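Putative O-methyltransferase (Klebsiella pneumoniae subsp. pneumoniae, PDB 3TFW) probably transfers the methyl group of S-adenosylmethionine to an oxygen atom of an acceptor substrate. Local coordinates at residues H151-A156 with T164-D169; W155-S160 with P201-T206; D169-D174 with R191-M196. One frame throughout, in Å; residues are numbered along the deposited sequence.

Contact 1: residues H151-A156 with T164-D169; sequences HYLRWA and TLIIGD
Ile166 reaches from strand 165-169 to the sheet-facing side of helix 149-158, where Leu153 and Ala156, one helical turn apart, receive it. Its CB stands back from the helix, 5.2 Å from Ala156 CB, and the two branches do the approaching. The branch methyl CG2 also faces the helix, 4.5 Å from Ala156 CB and 4.3 Å from Leu153 CD1. CG1 sits beside the backbone N, opposite the carbonyl carbon (chi1 -56°), 4.5 Å from Ala156 CB, and the extended second torsion (chi2 173°) carries the chain on to CD1. That terminal methyl makes the closest approaches, 4.0 Å from Ala156 CB and 4.2 Å from Leu153 CD1. Ala156 aims its CB at the strand, whereas Leu153 slants past and brings only the end of its chain to the isoleucine. No hydrogen bond crosses this small, fully buried apolar interface. On the far side of the helix the Arg154 guanidinium turns two nitrogens to one acceptor: NH2 lies 3.1 Å and NH1 3.2 Å from His151 ND1, which is in the guanidinium plane. Helix 149-158 and strand 165-169 are the second and third elements of a beta-alpha-beta crossover that starts with strand 139-142. Ile166 points to the helix, while its neighbours Leu165 and Ile167 pack on helix 49-62, as expected for a Rossmann-like methyltransferase sheet covered by helices on both faces.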
loop_
_atom_site.group_PDB
_atom_site.type_symbol
_atom_site.label_atom_id
_atom_site.label_comp_id
_atom_site.label_asym_id
_atom_site.label_seq_id
_atom_site.Cartn_x
_atom_site.Cartn_y
_atom_site.Cartn_z
ATOM N N HIS A 151 3.681 10.115 20.607
ATOM C CA HIS A 151 4.673 9.450 21.462
ATOM C C HIS A 151 5.159 8.138 20.856
ATOM O O HIS A 151 6.349 7.810 20.915
ATOM C CB HIS A 151 4.098 9.195 22.865
ATOM C CG HIS A 151 3.714 10.445 23.595
ATOM N ND1 HIS A 151 4.641 11.353 24.052
ATOM C CD2 HIS A 151 2.502 10.926 23.963
ATOM C CE1 HIS A 151 4.018 12.347 24.661
ATOM N NE2 HIS A 151 2.719 12.114 24.618
ATOM N N TYR A 152 4.223 7.381 20.285
ATOM C CA TYR A 152 4.562 6.144 19.600
ATOM C C TYR A 152 5.488 6.400 18.413
ATOM O O TYR A 152 6.441 5.653 18.200
ATOM C CB TYR A 152 3.298 5.394 19.172
ATOM C CG TYR A 152 2.446 4.978 20.348
ATOM C CD1 TYR A 152 3.036 4.514 21.524
ATOM C CD2 TYR A 152 1.055 5.088 20.305
ATOM C CE1 TYR A 152 2.273 4.157 22.625
ATOM C CE2 TYR A 152 0.273 4.714 21.408
ATOM C CZ TYR A 152 0.899 4.255 22.556
ATOM O OH TYR A 152 0.156 3.878 23.643
ATOM N N LEU A 153 5.238 7.481 17.674
ATOM C CA LEU A 153 6.105 7.842 16.548
ATOM C C LEU A 153 7.536 8.169 16.994
ATOM O O LEU A 153 8.508 7.782 16.335
ATOM C CB LEU A 153 5.512 9.008 15.738
ATOM C CG LEU A 153 6.203 9.373 14.404
ATOM C CD1 LEU A 153 6.459 8.153 13.491
ATOM C CD2 LEU A 153 5.382 10.414 13.654
ATOM N N ARG A 154 7.658 8.888 18.108
ATOM C CA ARG A 154 8.975 9.219 18.659
ATOM C C ARG A 154 9.774 7.955 18.992
ATOM O O ARG A 154 10.934 7.831 18.594
ATOM C CB ARG A 154 8.842 10.132 19.885
ATOM C CG ARG A 154 10.177 10.425 20.577
ATOM C CD ARG A 154 10.017 11.412 21.734
ATOM N NE ARG A 154 9.357 10.808 22.884
ATOM C CZ ARG A 154 8.094 11.045 23.211
ATOM N NH1 ARG A 154 7.366 11.882 22.480
ATOM N NH2 ARG A 154 7.554 10.454 24.262
ATOM N N TRP A 155 9.139 7.015 19.692
ATOM C CA TRP A 155 9.760 5.718 20.007
ATOM C C TRP A 155 10.041 4.882 18.754
ATOM O O TRP A 155 11.080 4.213 18.664
ATOM C CB TRP A 155 8.896 4.939 21.009
ATOM C CG TRP A 155 9.055 5.445 22.395
ATOM C CD1 TRP A 155 8.117 6.099 23.153
ATOM C CD2 TRP A 155 10.234 5.359 23.199
ATOM N NE1 TRP A 155 8.644 6.416 24.385
ATOM C CE2 TRP A 155 9.940 5.978 24.441
ATOM C CE3 TRP A 155 11.507 4.813 22.996
ATOM C CZ2 TRP A 155 10.879 6.068 25.478
ATOM C CZ3 TRP A 155 12.447 4.903 24.027
ATOM C CH2 TRP A 155 12.123 5.526 25.257
ATOM N N ALA A 156 9.127 4.930 17.783
ATOM C CA ALA A 156 9.318 4.224 16.502
ATOM C C ALA A 156 10.600 4.727 15.840
ATOM O O ALA A 156 11.419 3.935 15.371
ATOM C CB ALA A 156 8.101 4.436 15.544
ATOM N N THR A 164 13.561 1.240 7.368
ATOM C CA THR A 164 12.466 0.811 8.233
ATOM C C THR A 164 11.177 1.411 7.694
ATOM O O THR A 164 11.155 2.553 7.246
ATOM C CB THR A 164 12.648 1.305 9.695
ATOM O OG1 THR A 164 13.711 0.578 10.338
ATOM C CG2 THR A 164 11.348 1.131 10.513
ATOM N N LEU A 165 10.121 0.617 7.729
ATOM C CA LEU A 165 8.810 1.082 7.329
ATOM C C LEU A 165 7.932 1.229 8.561
ATOM O O LEU A 165 7.802 0.291 9.358
ATOM C CB LEU A 165 8.197 0.094 6.335
ATOM C CG LEU A 165 6.970 0.557 5.552
ATOM C CD1 LEU A 165 7.326 1.704 4.599
ATOM C CD2 LEU A 165 6.438 -0.630 4.770
ATOM N N ILE A 166 7.330 2.407 8.712
ATOM C CA ILE A 166 6.415 2.680 9.801
ATOM C C ILE A 166 4.993 2.814 9.240
ATOM O O ILE A 166 4.748 3.617 8.336
ATOM C CB ILE A 166 6.818 3.976 10.547
ATOM C CG1 ILE A 166 8.272 3.877 11.050
ATOM C CG2 ILE A 166 5.844 4.271 11.706
ATOM C CD1 ILE A 166 8.838 5.167 11.662
ATOM N N ILE A 167 4.064 2.022 9.768
ATOM C CA ILE A 167 2.662 2.086 9.325
ATOM C C ILE A 167 1.794 2.598 10.462
ATOM O O ILE A 167 1.880 2.081 11.590
ATOM C CB ILE A 167 2.136 0.690 8.892
ATOM C CG1 ILE A 167 3.078 0.048 7.879
ATOM C CG2 ILE A 167 0.701 0.787 8.353
ATOM C CD1 ILE A 167 3.111 -1.468 7.974
ATOM N N GLY A 168 0.965 3.608 10.177
ATOM C CA GLY A 168 0.002 4.113 11.155
ATOM C C GLY A 168 -1.424 3.875 10.684
ATOM O O GLY A 168 -1.857 4.489 9.705
ATOM N N ASP A 169 -2.156 2.995 11.366
ATOM C CA ASP A 169 -3.516 2.625 10.904
ATOM C C ASP A 169 -4.582 3.505 11.548
ATOM O O ASP A 169 -4.367 4.100 12.619
ATOM C CB ASP A 169 -3.823 1.137 11.166
ATOM C CG ASP A 169 -4.749 0.502 10.101
ATOM O OD1 ASP A 169 -5.133 1.153 9.100
ATOM O OD2 ASP A 169 -5.105 -0.689 10.271
#

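Contact 2: residues W155-S160 with P201-T206; sequences WALRYS and PRLTAT
One face of the Arg202 guanidinium is covered by Leu157, whose CD2 lies 4.1 Å above the plane, over its centre; NH2 makes a weak, bent hydrogen bond (3.0 Å, 132°) to Leu157 O, which lies out of the guanidinium plane on the side of CD2. The contact belongs to the Rossmann-like methyltransferase fold, where the end of helix 149-158 meets the start of strand 203-211, outermost in this chain's sheet; nearby, Tyr159 CE1 sits 3.3 Å above the plane of the Arg158 guanidinium, offset to its rim. Arg202 bends at its third torsion (chi3 64°), which turns the guanidinium back over the leucine. Leu157 thus serves twice: its carbonyl receives the arginine, and its CD2 also meets Leu203 CD2 tip to tip at 3.8 Å. Leu203 in turn packs on Ile166 and on Ala222 and Val224 of strand 217-224, so the leucine pair continues the buried layer between helix and sheet. After Tyr159 has left the helical conformation, the chain is tied back by a short bond of 2.6 Å from Ser160 OG to Ala156 O, with the hydroxyl 42° out of the carbonyl plane.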
loop_
_atom_site.group_PDB
_atom_site.type_symbol
_atom_site.label_atom_id
_atom_site.label_comp_id
_atom_site.label_asym_id
_atom_site.label_seq_id
_atom_site.Cartn_x
_atom_site.Cartn_y
_atom_site.Cartn_z
ATOM N N TRP A 155 9.139 7.015 19.692
ATOM C CA TRP A 155 9.760 5.718 20.007
ATOM C C TRP A 155 10.041 4.882 18.754
ATOM O O TRP A 155 11.080 4.213 18.664
ATOM C CB TRP A 155 8.896 4.939 21.009
ATOM C CG TRP A 155 9.055 5.445 22.395
ATOM C CD1 TRP A 155 8.117 6.099 23.153
ATOM C CD2 TRP A 155 10.234 5.359 23.199
ATOM N NE1 TRP A 155 8.644 6.416 24.385
ATOM C CE2 TRP A 155 9.940 5.978 24.441
ATOM C CE3 TRP A 155 11.507 4.813 22.996
ATOM C CZ2 TRP A 155 10.879 6.068 25.478
ATOM C CZ3 TRP A 155 12.447 4.903 24.027
ATOM C CH2 TRP A 155 12.123 5.526 25.257
ATOM N N ALA A 156 9.127 4.930 17.783
ATOM C CA ALA A 156 9.318 4.224 16.502
ATOM C C ALA A 156 10.600 4.727 15.840
ATOM O O ALA A 156 11.419 3.935 15.371
ATOM C CB ALA A 156 8.101 4.436 15.544
ATOM N N LEU A 157 10.786 6.045 15.848
ATOM C CA LEU A 157 11.961 6.642 15.213
ATOM C C LEU A 157 13.241 6.253 15.942
ATOM O O LEU A 157 14.262 5.981 15.312
ATOM C CB LEU A 157 11.814 8.163 15.102
ATOM C CG LEU A 157 11.013 8.643 13.893
ATOM C CD1 LEU A 157 10.455 10.061 14.133
ATOM C CD2 LEU A 157 11.830 8.575 12.594
ATOM N N ARG A 158 13.167 6.216 17.267
ATOM C CA ARG A 158 14.291 5.797 18.087
ATOM C C ARG A 158 14.731 4.375 17.738
ATOM O O ARG A 158 15.926 4.102 17.670
ATOM C CB ARG A 158 13.948 5.929 19.572
ATOM C CG ARG A 158 14.843 5.124 20.539
ATOM C CD ARG A 158 16.281 5.663 20.609
ATOM N NE ARG A 158 17.087 4.914 21.581
ATOM C CZ ARG A 158 17.722 3.767 21.330
ATOM N NH1 ARG A 158 17.659 3.200 20.128
ATOM N NH2 ARG A 158 18.415 3.174 22.296
ATOM N N TYR A 159 13.776 3.485 17.488
ATOM C CA TYR A 159 14.092 2.096 17.175
ATOM C C TYR A 159 13.931 1.750 15.698
ATOM O O TYR A 159 13.423 0.678 15.354
ATOM C CB TYR A 159 13.306 1.147 18.096
ATOM C CG TYR A 159 13.759 1.276 19.551
ATOM C CD1 TYR A 159 14.991 0.762 19.966
ATOM C CD2 TYR A 159 12.968 1.923 20.493
ATOM C CE1 TYR A 159 15.420 0.886 21.289
ATOM C CE2 TYR A 159 13.390 2.054 21.820
ATOM C CZ TYR A 159 14.617 1.532 22.204
ATOM O OH TYR A 159 15.045 1.663 23.509
ATOM N N SER A 160 14.405 2.661 14.843
ATOM C CA SER A 160 14.377 2.498 13.387
ATOM C C SER A 160 15.791 2.484 12.820
ATOM O O SER A 160 16.735 2.908 13.492
ATOM C CB SER A 160 13.617 3.659 12.740
ATOM O OG SER A 160 12.225 3.529 12.972
ATOM N N PRO A 201 12.412 15.280 8.724
ATOM C CA PRO A 201 13.223 14.985 7.532
ATOM C C PRO A 201 13.697 13.529 7.438
ATOM O O PRO A 201 13.980 13.053 6.342
ATOM C CB PRO A 201 14.424 15.937 7.665
ATOM C CG PRO A 201 14.461 16.326 9.092
ATOM C CD PRO A 201 13.040 16.310 9.573
ATOM N N ARG A 202 13.769 12.838 8.575
ATOM C CA ARG A 202 14.139 11.425 8.589
ATOM C C ARG A 202 13.027 10.513 8.029
ATOM O O ARG A 202 13.224 9.311 7.919
ATOM C CB ARG A 202 14.504 10.983 10.008
ATOM C CG ARG A 202 15.845 11.535 10.513
ATOM C CD ARG A 202 15.991 11.310 12.004
ATOM N NE ARG A 202 16.044 9.888 12.346
ATOM C CZ ARG A 202 15.738 9.399 13.544
ATOM N NH1 ARG A 202 15.350 10.209 14.515
ATOM N NH2 ARG A 202 15.817 8.097 13.769
ATOM N N LEU A 203 11.870 11.087 7.697
ATOM C CA LEU A 203 10.763 10.322 7.112
ATOM C C LEU A 203 10.348 10.803 5.718
ATOM O O LEU A 203 10.311 12.010 5.452
ATOM C CB LEU A 203 9.546 10.338 8.044
ATOM C CG LEU A 203 9.703 9.678 9.417
ATOM C CD1 LEU A 203 8.484 9.963 10.286
ATOM C CD2 LEU A 203 9.930 8.169 9.296
ATOM N N THR A 204 10.049 9.848 4.838
ATOM C CA THR A 204 9.353 10.119 3.584
ATOM C C THR A 204 8.013 9.387 3.672
ATOM O O THR A 204 7.964 8.150 3.709
ATOM C CB THR A 204 10.165 9.627 2.367
ATOM O OG1 THR A 204 11.411 10.339 2.308
ATOM C CG2 THR A 204 9.399 9.861 1.043
ATOM N N ALA A 205 6.929 10.150 3.705
ATOM C CA ALA A 205 5.636 9.584 4.067
ATOM C C ALA A 205 4.529 9.886 3.063
ATOM O O ALA A 205 4.580 10.872 2.329
ATOM C CB ALA A 205 5.245 10.081 5.448
ATOM N N THR A 206 3.526 9.014 3.053
ATOM C CA THR A 206 2.290 9.238 2.323
ATOM C C THR A 206 1.154 8.653 3.154
ATOM O O THR A 206 1.382 8.063 4.214
ATOM C CB THR A 206 2.322 8.592 0.917
ATOM O OG1 THR A 206 1.195 9.052 0.153
ATOM C CG2 THR A 206 2.299 7.055 1.002
#

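Contact 3: residues D169-D174 with R191-M196; sequences DNVVRD and RQFIEM
Arg173 NH1 donates to Asn170 O at 3.1 Å with a nearly straight N-H...O angle of 164°, and this bond bridges Val171 and Val172 within the 169-174 loop; Val171 is the residue that meets Phe193 and Ile194 of helix 185-199. The oxygen lies in the guanidinium plane, while the donor is tilted 20° from the carbonyl plane. A second, weak bond of 3.1 Å runs from Asn170 N to Asp169 OD1 at the start of the turn. Across the contact everything is apolar. Ile194 comes end-on with CD1, which stops 4.2 Å from Val171 CB and stands 4.7 Å from each of the valine methyls CG1 and CG2, between them. Phe193 approaches from the strand side; Val171 CG1 meets its CE2 obliquely at 4.4 Å. The phenylalanine CG is anti to the backbone N (chi1 177°), and this swings the ring off the helix to reach the valine; the ring also packs on Leu153 of helix 149-158 and Thr220 of strand 217-224. Val171 also touches Val190 one turn earlier on the same helix, and its backbone pairs with Gly218. Ile194 additionally packs on Ala22 of the second subunit. The loop follows directly from strand 165-169, at whose C-terminal end class I methyltransferases place their active-site loops. In metal-dependent relatives such as catechol O-methyltransferase, an Asp-Asn pair here supplies metal ligands together with a second aspartate; Asp169 and Asn170, with Asp143 nearby, are consistent with such a site.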
loop_
_atom_site.group_PDB
_atom_site.type_symbol
_atom_site.label_atom_id
_atom_site.label_comp_id
_atom_site.label_asym_id
_atom_site.label_seq_id
_atom_site.Cartn_x
_atom_site.Cartn_y
_atom_site.Cartn_z
ATOM N N ASP A 169 -2.156 2.995 11.366
ATOM C CA ASP A 169 -3.516 2.625 10.904
ATOM C C ASP A 169 -4.582 3.505 11.548
ATOM O O ASP A 169 -4.367 4.100 12.619
ATOM C CB ASP A 169 -3.823 1.137 11.166
ATOM C CG ASP A 169 -4.749 0.502 10.101
ATOM O OD1 ASP A 169 -5.133 1.153 9.100
ATOM O OD2 ASP A 169 -5.105 -0.689 10.271
ATOM N N ASN A 170 -5.730 3.607 10.869
ATOM C CA ASN A 170 -6.918 4.255 11.423
ATOM C C ASN A 170 -6.746 5.746 11.702
ATOM O O ASN A 170 -7.039 6.224 12.804
ATOM C CB ASN A 170 -7.396 3.491 12.673
ATOM C CG ASN A 170 -7.585 2.010 12.404
ATOM O OD1 ASN A 170 -6.888 1.171 12.972
ATOM N ND2 ASN A 170 -8.511 1.680 11.506
ATOM N N VAL A 171 -6.288 6.480 10.692
ATOM C CA VAL A 171 -5.973 7.896 10.850
ATOM C C VAL A 171 -7.062 8.872 10.379
ATOM O O VAL A 171 -6.962 10.065 10.636
ATOM C CB VAL A 171 -4.611 8.270 10.179
ATOM C CG1 VAL A 171 -3.457 7.612 10.925
ATOM C CG2 VAL A 171 -4.593 7.892 8.688
ATOM N N VAL A 172 -8.088 8.367 9.703
ATOM C CA VAL A 172 -9.095 9.232 9.076
ATOM C C VAL A 172 -10.178 9.714 10.059
ATOM O O VAL A 172 -10.670 10.838 9.940
ATOM C CB VAL A 172 -9.677 8.550 7.821
ATOM C CG1 VAL A 172 -10.962 9.232 7.326
ATOM C CG2 VAL A 172 -8.615 8.521 6.725
ATOM N N ARG A 173 -10.526 8.868 11.030
ATOM C CA ARG A 173 -11.483 9.217 12.105
ATOM C C ARG A 173 -12.835 9.689 11.555
ATOM O O ARG A 173 -13.388 10.684 12.032
ATOM C CB ARG A 173 -10.907 10.291 13.051
ATOM C CG ARG A 173 -9.410 10.151 13.409
ATOM C CD ARG A 173 -9.059 8.767 13.934
ATOM N NE ARG A 173 -9.894 8.367 15.069
ATOM C CZ ARG A 173 -9.864 7.164 15.645
ATOM N NH1 ARG A 173 -9.038 6.220 15.209
ATOM N NH2 ARG A 173 -10.667 6.907 16.667
ATOM N N ASP A 174 -13.340 8.976 10.552
ATOM C CA ASP A 174 -14.601 9.320 9.867
ATOM C C ASP A 174 -14.634 10.769 9.334
ATOM O O ASP A 174 -15.683 11.434 9.310
ATOM C CB ASP A 174 -15.807 9.012 10.776
ATOM C CG ASP A 174 -17.113 8.932 10.007
ATOM O OD1 ASP A 174 -17.178 8.174 9.014
ATOM O OD2 ASP A 174 -18.072 9.633 10.401
ATOM N N ARG A 191 -3.747 14.049 14.510
ATOM C CA ARG A 191 -3.298 15.270 13.814
ATOM C C ARG A 191 -1.873 15.644 14.188
ATOM O O ARG A 191 -1.074 15.995 13.313
ATOM C CB ARG A 191 -4.257 16.450 14.060
ATOM C CG ARG A 191 -5.625 16.260 13.441
ATOM C CD ARG A 191 -6.569 17.441 13.759
ATOM N NE ARG A 191 -5.955 18.729 13.444
ATOM C CZ ARG A 191 -5.992 19.323 12.252
ATOM N NH1 ARG A 191 -6.622 18.762 11.229
ATOM N NH2 ARG A 191 -5.386 20.487 12.086
ATOM N N GLN A 192 -1.550 15.526 15.478
ATOM C CA GLN A 192 -0.190 15.733 15.978
ATOM C C GLN A 192 0.789 14.757 15.315
ATOM O O GLN A 192 1.886 15.145 14.923
ATOM C CB GLN A 192 -0.131 15.487 17.482
ATOM C CG GLN A 192 -0.365 16.666 18.396
ATOM C CD GLN A 192 0.038 16.312 19.809
ATOM O OE1 GLN A 192 -0.711 15.653 20.533
ATOM N NE2 GLN A 192 1.251 16.699 20.191
ATOM N N PHE A 193 0.380 13.491 15.249
ATOM C CA PHE A 193 1.105 12.387 14.596
ATOM C C PHE A 193 1.422 12.670 13.119
ATOM O O PHE A 193 2.581 12.593 12.696
ATOM C CB PHE A 193 0.238 11.132 14.744
ATOM C CG PHE A 193 0.775 9.901 14.075
ATOM C CD1 PHE A 193 1.808 9.170 14.651
ATOM C CD2 PHE A 193 0.189 9.430 12.904
ATOM C CE1 PHE A 193 2.282 7.997 14.044
ATOM C CE2 PHE A 193 0.647 8.256 12.294
ATOM C CZ PHE A 193 1.702 7.541 12.874
ATOM N N ILE A 194 0.389 12.996 12.344
ATOM C CA ILE A 194 0.551 13.320 10.925
ATOM C C ILE A 194 1.457 14.545 10.723
ATOM O O ILE A 194 2.378 14.522 9.902
ATOM C CB ILE A 194 -0.827 13.489 10.223
ATOM C CG1 ILE A 194 -1.493 12.120 10.059
ATOM C CG2 ILE A 194 -0.671 14.167 8.856
ATOM C CD1 ILE A 194 -3.010 12.170 9.917
ATOM N N GLU A 195 1.222 15.593 11.506
ATOM C CA GLU A 195 2.025 16.810 11.410
ATOM C C GLU A 195 3.493 16.597 11.804
ATOM O O GLU A 195 4.388 17.108 11.138
ATOM C CB GLU A 195 1.372 17.941 12.207
ATOM C CG GLU A 195 0.169 18.529 11.448
ATOM C CD GLU A 195 -0.798 19.306 12.323
ATOM O OE1 GLU A 195 -0.474 19.583 13.504
ATOM O OE2 GLU A 195 -1.896 19.631 11.818
HETATM N N MSE A 196 3.721 15.831 12.871
HETATM C CA MSE A 196 5.062 15.438 13.301
HETATM C C MSE A 196 5.756 14.680 12.170
HETATM O O MSE A 196 6.920 14.943 11.851
HETATM C CB MSE A 196 4.955 14.554 14.553
HETATM C CG MSE A 196 6.270 14.107 15.157
HETATM SE SE MSE A 196 6.029 12.860 16.673
HETATM C CE MSE A 196 7.841 12.154 16.713
#

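Along the chain, helix 149-158 comes first and opens both contact 1 and contact 2, which share Trp155 and Ala156. Contact 1 closes early, over a seven-residue connection, when strand 165-169 packs against the helix. Contact 3 then starts from Asp169, the last residue of segment 164-169, and closes on helix 185-199 after a gap of 16 residues between its two segments. Contact 2 ends last, at strand 203-211; 40 residues separate its two segments, and the whole of contact 3 falls within that gap. Spatially all three meet: Gly168 touches Phe193, and Leu153 and Leu157 both touch Met196, joining two neighbouring helices to one face of the sheet.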